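Local coordinates for DynF (Micromonospora chersina, PDB 6UBL), which is of unknown function but belongs to the dynemicin (enediyne) biosynthesis pathway and, as a beta-barrel protein holding palmitic acid, probably binds a hydrophobic ligand, at residues M149-I154 / D186-P191. Residues are numbered along the deposited sequence; the frame is centred on the assembly and turned at random.
Sequences MNREPI and DPDGQP
Arg151 reaches across to Asp188 and grips a single carboxylate oxygen with both terminal nitrogens: NH2 lies 2.9 Å and NH1 3.0 Å from Asp188 OD1, converging on it end-on in a salt bridge. The oxygen sits in the guanidinium plane, but the carboxylate is turned 66° against that plane, so this is not a coplanar pairing of two nitrogens with two oxygens. NH1 meets OD1 nearly along its C-O bond, whereas NH2 comes from above the carboxylate plane, and both bonds are moderately bent (144° and 149°). With CG anti to the carbonyl carbon and the chain extended from CG to NE, Arg151 reaches from one loop to the other. Against the guanidinium the packing is close: Pro187 O lies over one face, 3.3 Å from Arg151 CZ, too poorly angled toward NH1 for a hydrogen bond, and Pro187 CB approaches Arg151 NH2 to 3.5 Å. None of the touching residues is buried, and this surface contact slackens toward Met149, whose SD is 4.4 Å from Pro187 CB in one of two conformers, a tentative touch. Were Arg151 an alanine, Asp188 OD1 would probably lose both guanidinium bonds and Gly10 O of the second subunit its donor, NH1. That subunit shares the polar end: its Ser1 OG also hydrogen-bonds Asp188 OD1 and its Met2 N hydrogen-bonds Asp188 OD2, so the bridge belongs to the dimer interface. Asp188 is carried by a type I turn from Asp186 to Gly189, closed by Gly189 N to Asp186 O. In this beta barrel the contact thus ties the link between strands 146-149 and 154-161 to the loop joining strands 170-183 and 193-205, with Arg151 resting on Leu182 of strand 170-183, to which Met149 is joined by backbone hydrogen bonding.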
loop_
_atom_site.group_PDB
_atom_site.type_symbol
_atom_site.label_atom_id
_atom_site.label_comp_id
_atom_site.label_asym_id
_atom_site.label_seq_id
_atom_site.Cartn_x
_atom_site.Cartn_y
_atom_site.Cartn_z
ATOM N N MET A 149 -13.358 -6.996 0.656
ATOM C CA MET A 149 -12.787 -5.685 0.402
ATOM C C MET A 149 -11.363 -5.656 0.931
ATOM O O MET A 149 -10.954 -6.509 1.720
ATOM C CB MET A 149 -13.588 -4.586 1.106
ATOM C CG MET A 149 -13.859 -4.879 2.570
ATOM S SD MET A 149 -14.502 -3.449 3.458
ATOM C CE MET A 149 -13.060 -2.391 3.425
ATOM N N ASN A 150 -10.616 -4.645 0.507
ATOM C CA ASN A 150 -9.269 -4.399 1.006
ATOM C C ASN A 150 -9.230 -3.065 1.742
ATOM O O ASN A 150 -9.768 -2.062 1.267
ATOM C CB ASN A 150 -8.243 -4.429 -0.127
ATOM C CG ASN A 150 -8.541 -3.423 -1.225
ATOM O OD1 ASN A 150 -9.618 -3.436 -1.814
ATOM N ND2 ASN A 150 -7.572 -2.549 -1.515
ATOM N N ARG A 151 -8.591 -3.064 2.909
ATOM C CA ARG A 151 -8.283 -1.833 3.631
ATOM C C ARG A 151 -6.943 -1.247 3.221
ATOM O O ARG A 151 -6.777 -0.018 3.204
ATOM C CB ARG A 151 -8.277 -2.086 5.141
ATOM C CG ARG A 151 -9.661 -2.079 5.773
ATOM C CD ARG A 151 -9.637 -2.221 7.288
ATOM N NE ARG A 151 -10.981 -2.023 7.833
ATOM C CZ ARG A 151 -11.353 -2.312 9.075
ATOM N NH1 ARG A 151 -10.475 -2.801 9.943
ATOM N NH2 ARG A 151 -12.599 -2.087 9.462
ATOM N N GLU A 152 -5.990 -2.100 2.928
ATOM C CA GLU A 152 -4.730 -1.685 2.355
ATOM C C GLU A 152 -4.924 -1.506 0.858
ATOM O O GLU A 152 -5.358 -2.453 0.185
ATOM C CB GLU A 152 -3.782 -2.843 2.628
ATOM C CG GLU A 152 -2.389 -2.703 2.185
ATOM C CD GLU A 152 -1.600 -3.921 2.594
ATOM O OE1 GLU A 152 -1.844 -4.459 3.700
ATOM O OE2 GLU A 152 -0.752 -4.355 1.803
ATOM N N PRO A 153 -4.618 -0.339 0.295
ATOM C CA PRO A 153 -4.876 -0.145 -1.134
ATOM C C PRO A 153 -4.024 -1.080 -1.979
ATOM O O PRO A 153 -2.851 -1.338 -1.673
ATOM C CB PRO A 153 -4.507 1.325 -1.372
ATOM C CG PRO A 153 -3.548 1.667 -0.285
ATOM C CD PRO A 153 -3.952 0.827 0.900
ATOM N N ILE A 154 -4.628 -1.588 -3.054
ATOM C CA ILE A 154 -3.904 -2.372 -4.047
ATOM C C ILE A 154 -3.149 -1.401 -4.944
ATOM O O ILE A 154 -3.760 -0.541 -5.591
ATOM C CB ILE A 154 -4.862 -3.257 -4.857
ATOM C CG1 ILE A 154 -5.591 -4.235 -3.945
ATOM C CG2 ILE A 154 -4.078 -3.997 -5.941
ATOM C CD1 ILE A 154 -6.856 -4.820 -4.542
ATOM N N ASP A 186 -17.556 -8.175 8.106
ATOM C CA ASP A 186 -16.747 -8.361 9.309
ATOM C C ASP A 186 -15.373 -7.756 9.034
ATOM O O ASP A 186 -14.355 -8.461 9.077
ATOM C CB ASP A 186 -16.661 -9.842 9.676
ATOM C CG ASP A 186 -15.977 -10.089 11.016
ATOM O OD1 ASP A 186 -15.957 -9.193 11.888
ATOM O OD2 ASP A 186 -15.462 -11.208 11.204
ATOM N N PRO A 187 -15.312 -6.452 8.733
ATOM C CA PRO A 187 -14.044 -5.862 8.271
ATOM C C PRO A 187 -13.006 -5.732 9.369
ATOM O O PRO A 187 -11.822 -5.561 9.048
ATOM C CB PRO A 187 -14.464 -4.486 7.729
ATOM C CG PRO A 187 -15.692 -4.149 8.504
ATOM C CD PRO A 187 -16.412 -5.464 8.736
ATOM N N ASP A 188 -13.401 -5.809 10.645
ATOM C CA ASP A 188 -12.429 -5.858 11.729
ATOM C C ASP A 188 -12.025 -7.289 12.069
ATOM O O ASP A 188 -11.307 -7.499 13.058
ATOM C CB ASP A 188 -12.990 -5.255 13.025
ATOM C CG ASP A 188 -13.078 -3.735 13.015
ATOM O OD1 ASP A 188 -12.426 -3.058 12.204
ATOM O OD2 ASP A 188 -13.801 -3.202 13.888
ATOM N N GLY A 189 -12.497 -8.279 11.301
ATOM C CA GLY A 189 -12.193 -9.665 11.578
ATOM C C GLY A 189 -10.915 -10.121 10.907
ATOM O O GLY A 189 -10.193 -9.349 10.278
ATOM N N GLN A 190 -10.622 -11.411 11.062
ATOM C CA GLN A 190 -9.494 -11.976 10.338
ATOM C C GLN A 190 -9.778 -11.915 8.839
ATOM O O GLN A 190 -10.931 -12.036 8.412
ATOM C CB GLN A 190 -9.265 -13.438 10.727
ATOM C CG GLN A 190 -8.711 -13.653 12.121
ATOM C CD GLN A 190 -7.947 -14.962 12.266
ATOM O OE1 GLN A 190 -7.367 -15.473 11.304
ATOM N NE2 GLN A 190 -7.936 -15.502 13.477
ATOM N N PRO A 191 -8.748 -11.751 8.015
ATOM C CA PRO A 191 -8.954 -11.851 6.566
ATOM C C PRO A 191 -9.561 -13.193 6.185
ATOM O O PRO A 191 -9.298 -14.217 6.813
ATOM C CB PRO A 191 -7.539 -11.674 5.986
ATOM C CG PRO A 191 -6.823 -10.845 7.038
ATOM C CD PRO A 191 -7.362 -11.366 8.350
#